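Local coordinates for cell division control protein (Pyrococcus abyssi, PDB 6RPP) that is an intein of the HINT fold that interrupts an MCM helicase precursor and probably excises itself by protein splicing, joining the flanking exteins, at residues Phe45-Ile51 and Arg67-Lys73; Arg40-Gly44 and Trp72-Ala76; Val11-Asn15 and Ile51-Ser55. The protein carries 2 engineered substitutions. All blocks are in the same frame, centred on the assembly; numbering follows the deposited sequence.

Interaction 1 of 3, residues Phe45-Ile51 and Arg67-Lys73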
loop_
_atom_site.group_PDB
_atom_site.type_symbol
_atom_site.label_atom_id
_atom_site.label_comp_id
_atom_site.label_asym_id
_atom_site.label_seq_id
_atom_site.Cartn_x
_atom_site.Cartn_y
_atom_site.Cartn_z
ATOM N N PHE A 45 2.738 14.609 -6.378
ATOM C CA PHE A 45 2.664 15.512 -5.244
ATOM C C PHE A 45 2.858 14.766 -3.936
ATOM O O PHE A 45 2.484 13.603 -3.816
ATOM C CB PHE A 45 1.282 16.184 -5.188
ATOM C CG PHE A 45 0.857 16.810 -6.475
ATOM C CD1 PHE A 45 1.202 18.133 -6.758
ATOM C CD2 PHE A 45 0.111 16.096 -7.400
ATOM C CE1 PHE A 45 0.818 18.725 -7.952
ATOM C CE2 PHE A 45 -0.258 16.691 -8.614
ATOM C CZ PHE A 45 0.079 18.002 -8.871
ATOM N N TYR A 46 3.383 15.473 -2.932
ATOM C CA TYR A 46 3.366 14.956 -1.569
ATOM C C TYR A 46 2.894 16.053 -0.628
ATOM O O TYR A 46 2.954 17.243 -0.953
ATOM C CB TYR A 46 4.734 14.417 -1.121
ATOM C CG TYR A 46 5.844 15.397 -1.125
ATOM C CD1 TYR A 46 6.576 15.630 -2.272
ATOM C CD2 TYR A 46 6.209 16.040 0.030
ATOM C CE1 TYR A 46 7.619 16.523 -2.281
ATOM C CE2 TYR A 46 7.273 16.936 0.032
ATOM C CZ TYR A 46 7.963 17.166 -1.116
ATOM O OH TYR A 46 9.016 18.063 -1.095
ATOM N N ALA A 47 2.408 15.624 0.531
ATOM C CA ALA A 47 1.905 16.551 1.527
ATOM C C ALA A 47 2.074 15.920 2.899
ATOM O O ALA A 47 1.991 14.698 3.035
ATOM C CB ALA A 47 0.424 16.872 1.275
ATOM N N PRO A 48 2.241 16.712 3.928
ATOM C CA PRO A 48 2.351 16.148 5.281
ATOM C C PRO A 48 1.022 15.579 5.747
ATOM O O PRO A 48 -0.058 16.099 5.443
ATOM C CB PRO A 48 2.764 17.358 6.132
ATOM C CG PRO A 48 2.405 18.507 5.362
ATOM C CD PRO A 48 2.423 18.169 3.897
ATOM N N ILE A 49 1.104 14.509 6.531
ATOM C CA ILE A 49 -0.033 13.961 7.266
ATOM C C ILE A 49 0.457 13.516 8.627
ATOM O O ILE A 49 1.666 13.437 8.892
ATOM C CB ILE A 49 -0.699 12.732 6.611
ATOM C CG1 ILE A 49 0.368 11.712 6.267
ATOM C CG2 ILE A 49 -1.510 13.077 5.446
ATOM C CD1 ILE A 49 -0.266 10.397 5.732
ATOM N N ASP A 50 -0.513 13.214 9.521
ATOM C CA ASP A 50 -0.231 12.640 10.831
ATOM C C ASP A 50 -1.351 11.660 11.195
ATOM O O ASP A 50 -2.319 12.023 11.863
ATOM C CB ASP A 50 -0.089 13.748 11.888
ATOM C CG ASP A 50 0.286 13.234 13.261
ATOM O OD1 ASP A 50 0.586 12.033 13.454
ATOM O OD2 ASP A 50 0.336 14.081 14.193
ATOM N N ILE A 51 -1.206 10.402 10.807
ATOM C CA ILE A 51 -2.243 9.423 11.073
ATOM C C ILE A 51 -1.595 8.167 11.641
ATOM O O ILE A 51 -0.379 7.993 11.577
ATOM C CB ILE A 51 -3.061 9.090 9.804
ATOM C CG1 ILE A 51 -2.174 8.401 8.796
ATOM C CG2 ILE A 51 -3.609 10.361 9.189
ATOM C CD1 ILE A 51 -2.933 8.016 7.564
ATOM N N ARG A 67 3.062 5.561 12.966
ATOM C CA ARG A 67 2.601 6.814 12.366
ATOM C C ARG A 67 3.023 6.917 10.894
ATOM O O ARG A 67 4.136 6.525 10.519
ATOM C CB ARG A 67 3.129 8.011 13.171
ATOM C CG ARG A 67 2.370 8.223 14.523
ATOM C CD ARG A 67 1.007 8.970 14.346
ATOM N NE ARG A 67 0.129 8.913 15.527
ATOM C CZ ARG A 67 -1.026 9.578 15.667
ATOM N NH1 ARG A 67 -1.485 10.380 14.699
ATOM N NH2 ARG A 67 -1.734 9.443 16.786
ATOM N N ALA A 68 2.108 7.386 10.037
ATOM C CA ALA A 68 2.445 7.740 8.669
ATOM C C ALA A 68 2.538 9.250 8.570
ATOM O O ALA A 68 1.732 9.953 9.186
ATOM C CB ALA A 68 1.377 7.223 7.692
ATOM N N ASN A 69 3.575 9.766 7.880
ATOM C CA ASN A 69 3.800 11.218 7.928
ATOM C C ASN A 69 3.875 11.921 6.572
ATOM O O ASN A 69 3.961 13.161 6.547
ATOM C CB ASN A 69 5.064 11.534 8.772
ATOM C CG ASN A 69 6.364 10.957 8.177
ATOM O OD1 ASN A 69 6.328 10.112 7.343
ATOM N ND2 ASN A 69 7.510 11.471 8.625
ATOM N N ILE A 70 3.821 11.194 5.454
ATOM C CA ILE A 70 3.726 11.826 4.134
ATOM C C ILE A 70 2.690 11.078 3.294
ATOM O O ILE A 70 2.639 9.839 3.287
ATOM C CB ILE A 70 5.085 11.824 3.389
ATOM C CG1 ILE A 70 6.183 12.559 4.162
ATOM C CG2 ILE A 70 4.924 12.366 1.963
ATOM C CD1 ILE A 70 6.115 14.038 4.022
ATOM N N ALA A 71 1.860 11.862 2.605
ATOM C CA ALA A 71 0.852 11.393 1.664
ATOM C C ALA A 71 1.338 11.686 0.243
ATOM O O ALA A 71 1.791 12.804 -0.051
ATOM C CB ALA A 71 -0.472 12.099 1.896
ATOM N N TRP A 72 1.231 10.683 -0.636
ATOM C CA TRP A 72 1.721 10.740 -2.000
ATOM C C TRP A 72 0.593 10.560 -2.999
ATOM O O TRP A 72 -0.200 9.637 -2.864
ATOM C CB TRP A 72 2.730 9.614 -2.250
ATOM C CG TRP A 72 4.029 9.888 -1.738
ATOM C CD1 TRP A 72 4.593 9.408 -0.564
ATOM C CD2 TRP A 72 5.008 10.733 -2.332
ATOM N NE1 TRP A 72 5.856 9.924 -0.420
ATOM C CE2 TRP A 72 6.140 10.721 -1.492
ATOM C CE3 TRP A 72 5.048 11.476 -3.507
ATOM C CZ2 TRP A 72 7.290 11.433 -1.797
ATOM C CZ3 TRP A 72 6.197 12.177 -3.810
ATOM C CH2 TRP A 72 7.293 12.155 -2.963
ATOM N N LYS A 73 0.545 11.424 -4.004
ATOM C CA LYS A 73 -0.406 11.308 -5.108
ATOM C C LYS A 73 0.398 11.321 -6.391
ATOM O O LYS A 73 1.090 12.301 -6.649
ATOM C CB LYS A 73 -1.369 12.495 -5.111
ATOM C CG LYS A 73 -2.289 12.670 -6.363
ATOM C CD LYS A 73 -3.095 13.916 -6.276
ATOM C CE LYS A 73 -4.180 14.078 -7.444
ATOM N NZ LYS A 73 -5.046 15.149 -7.127
HETATM O O HOH W 1 2.992 11.320 11.808
#
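The long antiparallel beta hairpin of strands 44-56 and 63-75 is held here along the half away from its connecting loop, with Phe45, Ala47 and Ile51 forming hydrogen-bonded pairs with Lys73, Ala71 and Ala68. The bond from Ala71 N to Ala47 O is 2.9 Å long and almost straight. Between Pro48 and Ile51 the register slips by one residue at a beta bulge, and the bonding changes character: Ile49 N reaches Asn69 O at 3.2 Å from well above the carbonyl plane.

On the face that carries Tyr46, Pro48, Ile70 and Trp72, Tyr46 and Trp72 lie side by side. CB of Tyr46 sits over the six-membered ring of Trp72, 3.6 Å from its centroid and only 5° off the normal, a clear CH-pi contact. The phenol, with CG set between the backbone N and the carbonyl carbon (chi1 60°), runs alongside the indole with the ring planes at 45°, so the two rings meet obliquely. Replacing Trp72 by an alanine would probably leave Tyr46 CB without its aromatic floor and the phenol freer to turn.

Across the opposite face, Ile49 CG2 meets Ala71 CB at 3.8 Å, and Ala68 CB receives Ile51 CG1 at 3.9 Å. Helix 21-35 packs against this side, Ile29 touching both Phe45 and Ala47. At the bulge end, Arg67 bends at chi2 and brings NH1 to 2.9 Å from Asp50 OD1, a salt bridge whose hydrogen bond is weak because it is bent. A water donates to both Asp50 OD1 and Ala68 O, tying the carboxylate back to the partner strand. A register shift of one residue within antiparallel pairing is the mark of a beta bulge, here in a long hairpin of the mainly beta HINT fold of inteins.

Interaction 2 of 3, residues Arg40-Gly44 and Trp72-Ala76; sequences RVDDG and WKRTA
Asp43 O accepts the main hydrogen bond of this contact, from Thr75 N at 2.9 Å and nearly in line with the carbonyl. Thr75 OG1 also lies 3.3 Å from Asp43 O, at best a weak second grip. Next to this, Gly44 and Arg74 form a non-hydrogen-bonded antiparallel pair, their CA atoms 4.2 Å apart. A side chain on Gly44 would run into Lys73 O and Arg74 CA, so the close approach of the two backbones depends on glycine.

The side chain of Arg74 crosses that of Asp43 obliquely. OD1 stands at the edge of the guanidinium, 3.8 Å from NH1, which makes a long salt bridge. One guanidinium face rests on the indole of Trp72, with CE3 3.3 Å above its centre, a cation-pi contact made possible by a chain extended from CG to NE. Val41 closes the group on another side: CG2 lies 3.7 Å from Arg74 NH1 and also touches the indole edge at CZ3.

Further out, a type I turn from Val41 to Gly44 joins strand 39-41 to strand 44-56 as a tight hairpin turn with Asp43 in it, fastened by the backbone bonds Val41 N to Gly44 O and Gly44 N to Val41 O. A water donates to Asp43 OD2 and to Thr75 O, linking turn and strand a second time. Strand 146-151 lies along the other edge of 72-76, where Arg74 bonds through its backbone to Val147.

With the carboxylate at its edge and an aromatic ring beneath one face, the guanidinium is probably limited in its turning, while the long ion pair is likely to contribute only modestly at this surface site.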
loop_
_atom_site.group_PDB
_atom_site.type_symbol
_atom_site.label_atom_id
_atom_site.label_comp_id
_atom_site.label_asym_id
_atom_site.label_seq_id
_atom_site.Cartn_x
_atom_site.Cartn_y
_atom_site.Cartn_z
ATOM N N ARG A 40 6.103 18.953 -4.779
ATOM C CA ARG A 40 5.855 18.503 -6.138
ATOM C C ARG A 40 7.023 17.666 -6.621
ATOM O O ARG A 40 8.179 17.997 -6.352
ATOM C CB ARG A 40 5.631 19.689 -7.072
ATOM C CG ARG A 40 4.285 20.382 -6.878
ATOM C CD ARG A 40 4.074 21.449 -7.949
ATOM N NE ARG A 40 2.867 22.241 -7.724
ATOM C CZ ARG A 40 2.780 23.249 -6.864
ATOM N NH1 ARG A 40 3.834 23.594 -6.130
ATOM N NH2 ARG A 40 1.635 23.909 -6.729
ATOM N N VAL A 41 6.702 16.559 -7.289
ATOM C CA VAL A 41 7.661 15.759 -8.037
ATOM C C VAL A 41 7.217 15.744 -9.493
ATOM O O VAL A 41 6.107 16.155 -9.829
ATOM C CB VAL A 41 7.796 14.325 -7.490
ATOM C CG1 VAL A 41 8.547 14.321 -6.164
ATOM C CG2 VAL A 41 6.424 13.661 -7.360
ATOM N N ASP A 42 8.110 15.264 -10.360
ATOM C CA ASP A 42 7.848 15.293 -11.796
ATOM C C ASP A 42 6.502 14.671 -12.159
ATOM O O ASP A 42 5.847 15.116 -13.109
ATOM C CB ASP A 42 8.979 14.583 -12.538
ATOM C CG ASP A 42 10.284 15.343 -12.453
ATOM O OD1 ASP A 42 11.345 14.701 -12.284
ATOM O OD2 ASP A 42 10.247 16.592 -12.539
ATOM N N ASP A 43 6.061 13.668 -11.412
ATOM C CA ASP A 43 4.836 12.955 -11.756
ATOM C C ASP A 43 3.821 12.978 -10.613
ATOM O O ASP A 43 3.024 12.039 -10.465
ATOM C CB ASP A 43 5.160 11.512 -12.162
ATOM C CG ASP A 43 5.594 10.656 -10.966
ATOM O OD1 ASP A 43 6.229 11.211 -10.035
ATOM O OD2 ASP A 43 5.282 9.445 -10.934
ATOM N N GLY A 44 3.834 14.024 -9.779
ATOM C CA GLY A 44 2.859 14.003 -8.693
ATOM C C GLY A 44 3.236 14.958 -7.571
ATOM O O GLY A 44 3.928 15.964 -7.798
ATOM N N TRP A 72 1.231 10.683 -0.636
ATOM C CA TRP A 72 1.721 10.740 -2.000
ATOM C C TRP A 72 0.593 10.560 -2.999
ATOM O O TRP A 72 -0.200 9.637 -2.864
ATOM C CB TRP A 72 2.730 9.614 -2.250
ATOM C CG TRP A 72 4.029 9.888 -1.738
ATOM C CD1 TRP A 72 4.593 9.408 -0.564
ATOM C CD2 TRP A 72 5.008 10.733 -2.332
ATOM N NE1 TRP A 72 5.856 9.924 -0.420
ATOM C CE2 TRP A 72 6.140 10.721 -1.492
ATOM C CE3 TRP A 72 5.048 11.476 -3.507
ATOM C CZ2 TRP A 72 7.290 11.433 -1.797
ATOM C CZ3 TRP A 72 6.197 12.177 -3.810
ATOM C CH2 TRP A 72 7.293 12.155 -2.963
ATOM N N LYS A 73 0.545 11.424 -4.004
ATOM C CA LYS A 73 -0.406 11.308 -5.108
ATOM C C LYS A 73 0.398 11.321 -6.391
ATOM O O LYS A 73 1.090 12.301 -6.649
ATOM C CB LYS A 73 -1.369 12.495 -5.111
ATOM C CG LYS A 73 -2.289 12.670 -6.363
ATOM C CD LYS A 73 -3.095 13.916 -6.276
ATOM C CE LYS A 73 -4.180 14.078 -7.444
ATOM N NZ LYS A 73 -5.046 15.149 -7.127
ATOM N N ARG A 74 0.279 10.281 -7.215
ATOM C CA ARG A 74 1.122 10.172 -8.390
ATOM C C ARG A 74 0.275 9.844 -9.609
ATOM O O ARG A 74 -0.774 9.207 -9.508
ATOM C CB ARG A 74 2.240 9.100 -8.232
ATOM C CG ARG A 74 3.220 9.407 -7.085
ATOM C CD ARG A 74 4.580 8.737 -7.316
ATOM N NE ARG A 74 5.295 8.488 -6.061
ATOM C CZ ARG A 74 6.377 9.152 -5.674
ATOM N NH1 ARG A 74 6.885 10.098 -6.451
ATOM N NH2 ARG A 74 6.957 8.865 -4.515
ATOM N N THR A 75 0.770 10.244 -10.779
ATOM C CA THR A 75 0.108 9.854 -12.010
ATOM C C THR A 75 0.054 8.328 -12.136
ATOM O O THR A 75 1.062 7.628 -11.966
ATOM C CB THR A 75 0.845 10.468 -13.210
ATOM O OG1 THR A 75 0.899 11.889 -13.039
ATOM C CG2 THR A 75 0.154 10.174 -14.522
ATOM N N ALA A 76 -1.109 7.825 -12.483
ATOM C CA ALA A 76 -1.227 6.392 -12.690
ATOM C C ALA A 76 -0.389 5.959 -13.900
ATOM O O ALA A 76 -0.321 6.661 -14.933
ATOM C CB ALA A 76 -2.687 6.013 -12.900
HETATM O O HOH W 2 3.596 7.922 -12.573
#

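Interaction 3 of 3, residues Val11-Asn15 and Ile51-Ser55; sequences VVLGN and IEVYS
Val11 begins the contact by pressing CG1 against CG1 of Val53, 3.8 Å away. Its CG1 branch stands opposite the backbone N (chi1 -180°), while Ile21 and Ile24 of helix 21-35 and Phe158 of strand 157-160 also touch this side chain. At Val12 the side chain turns to Tyr54 instead: CG1 approaches CD2 of the phenol at 3.6 Å, meeting the ring obliquely. The carbonyl of Val12 does not bond directly to the strand; a water lies 2.7 Å from Val12 O and accepts from Tyr54 N, bridging the two backbones, both of which also bond to Leu159.

Leu13 passes its CA close to Glu52 O, a CA-H...O contact, and though its CB points away overall, CD2 comes back to touch Ile51 CD1 at 4.2 Å. This loop follows strand 10-11 in the intein splicing domain and crosses strand 44-56 steeply, its end-to-end direction 105° from that of residues 51-54, so it packs over the long hairpin strand instead of pairing with it for any length.

Gly14 supplies the one direct backbone hydrogen bond, N to Glu52 O at 2.9 Å, the donor coming from above the carbonyl plane. Its CA lies against Tyr54 CE2 at 3.5 Å, and the extended chain of Glu52 runs alongside, CG 3.9 Å from that same CA. A side chain in this position would strike Glu52 OE2, so the absence of one probably lets the carboxylate close on the main chain.

Asn15 places CB 3.6 Å from Glu52 OE2, its amide plane turned 57° from the carboxylate. Rather than bonding to that group, Asn15 OD1 accepts from a water that in turn takes the N-H of Glu52.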
loop_
_atom_site.group_PDB
_atom_site.type_symbol
_atom_site.label_atom_id
_atom_site.label_comp_id
_atom_site.label_asym_id
_atom_site.label_seq_id
_atom_site.Cartn_x
_atom_site.Cartn_y
_atom_site.Cartn_z
ATOM N N VAL A 11 -7.228 1.781 4.129
ATOM C CA VAL A 11 -6.198 1.761 5.172
ATOM C C VAL A 11 -6.862 1.568 6.516
ATOM O O VAL A 11 -7.808 2.292 6.853
ATOM C CB VAL A 11 -5.420 3.083 5.162
ATOM C CG1 VAL A 11 -4.346 3.089 6.215
ATOM C CG2 VAL A 11 -4.777 3.294 3.731
ATOM N N VAL A 12 -6.372 0.595 7.294
ATOM C CA VAL A 12 -6.831 0.425 8.673
ATOM C C VAL A 12 -6.167 1.463 9.579
ATOM O O VAL A 12 -4.938 1.530 9.717
ATOM C CB VAL A 12 -6.575 -1.010 9.143
ATOM C CG1 VAL A 12 -7.110 -1.224 10.579
ATOM C CG2 VAL A 12 -7.225 -1.983 8.225
ATOM N N LEU A 13 -6.969 2.345 10.148
ATOM C CA LEU A 13 -6.453 3.341 11.066
ATOM C C LEU A 13 -6.404 2.775 12.485
ATOM O O LEU A 13 -7.239 1.954 12.880
ATOM C CB LEU A 13 -7.323 4.601 11.029
ATOM C CG LEU A 13 -7.377 5.251 9.656
ATOM C CD1 LEU A 13 -8.428 6.379 9.644
ATOM C CD2 LEU A 13 -6.033 5.758 9.225
ATOM N N GLY A 14 -5.375 3.176 13.238
ATOM C CA GLY A 14 -5.249 2.696 14.600
ATOM C C GLY A 14 -6.262 3.272 15.543
ATOM O O GLY A 14 -6.361 2.811 16.684
ATOM N N ASN A 15 -6.990 4.311 15.117
ATOM C CA ASN A 15 -7.845 5.011 16.050
ATOM C C ASN A 15 -9.130 5.475 15.402
ATOM O O ASN A 15 -9.682 6.485 15.817
ATOM C CB ASN A 15 -7.091 6.209 16.643
ATOM C CG ASN A 15 -6.505 7.165 15.564
ATOM O OD1 ASN A 15 -6.629 6.957 14.343
ATOM N ND2 ASN A 15 -5.866 8.243 16.051
ATOM N N ILE A 51 -1.206 10.402 10.807
ATOM C CA ILE A 51 -2.243 9.423 11.073
ATOM C C ILE A 51 -1.595 8.167 11.641
ATOM O O ILE A 51 -0.379 7.993 11.577
ATOM C CB ILE A 51 -3.061 9.090 9.804
ATOM C CG1 ILE A 51 -2.174 8.401 8.796
ATOM C CG2 ILE A 51 -3.609 10.361 9.189
ATOM C CD1 ILE A 51 -2.933 8.016 7.564
ATOM N N GLU A 52 -2.414 7.337 12.267
ATOM C CA GLU A 52 -1.950 6.118 12.915
ATOM C C GLU A 52 -2.395 4.945 12.041
ATOM O O GLU A 52 -3.583 4.820 11.729
ATOM C CB GLU A 52 -2.524 6.022 14.327
ATOM C CG GLU A 52 -2.006 4.849 15.102
ATOM C CD GLU A 52 -2.528 4.844 16.517
ATOM O OE1 GLU A 52 -1.698 4.888 17.449
ATOM O OE2 GLU A 52 -3.763 4.821 16.693
ATOM N N VAL A 53 -1.442 4.119 11.620
ATOM C CA VAL A 53 -1.745 2.960 10.779
ATOM C C VAL A 53 -1.296 1.756 11.584
ATOM O O VAL A 53 -0.749 1.925 12.688
ATOM C CB VAL A 53 -1.029 3.030 9.438
ATOM C CG1 VAL A 53 -1.600 4.215 8.610
ATOM C CG2 VAL A 53 0.458 3.092 9.654
ATOM N N TYR A 54 -1.491 0.563 11.028
ATOM C CA TYR A 54 -0.927 -0.662 11.584
ATOM C C TYR A 54 0.170 -1.142 10.643
ATOM O O TYR A 54 -0.037 -1.191 9.426
ATOM C CB TYR A 54 -1.993 -1.760 11.741
ATOM C CG TYR A 54 -2.931 -1.493 12.900
ATOM C CD1 TYR A 54 -2.528 -1.760 14.208
ATOM C CD2 TYR A 54 -4.190 -0.954 12.688
ATOM C CE1 TYR A 54 -3.365 -1.510 15.252
ATOM C CE2 TYR A 54 -5.036 -0.717 13.727
ATOM C CZ TYR A 54 -4.619 -1.001 15.006
ATOM O OH TYR A 54 -5.448 -0.767 16.064
ATOM N N SER A 55 1.311 -1.509 11.230
ATOM C CA SER A 55 2.455 -1.981 10.468
ATOM C C SER A 55 2.962 -3.320 10.976
ATOM O O SER A 55 2.969 -3.583 12.175
ATOM C CB SER A 55 3.542 -0.978 10.505
ATOM O OG SER A 55 3.047 0.268 10.026
HETATM O O HOH W 3 -2.894 0.364 8.487
HETATM O O HOH W 4 -5.165 8.349 12.531
#

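In the fold
All three contacts meet the four-stranded antiparallel sheet and are strung along its central hairpin. Interaction 1 pairs the first half of strand 44-56 with the last half of strand 63-75 and lies between the other two: interaction 2 adjoins one end, sharing Trp72 and Lys73 with it, and interaction 3 the other, sharing Ile51. Each neighbouring pair has centres about 13 Å apart, whereas interactions 2 and 3 are about 23 Å apart between centres and do not touch. Along the chain, segment 11-15 comes first, then 40-44, 45-51 and 51-55, and finally 67-73 and 72-76. The hairpin thus links the turn after strand 39-41 to the N-terminal loop within a single splicing domain.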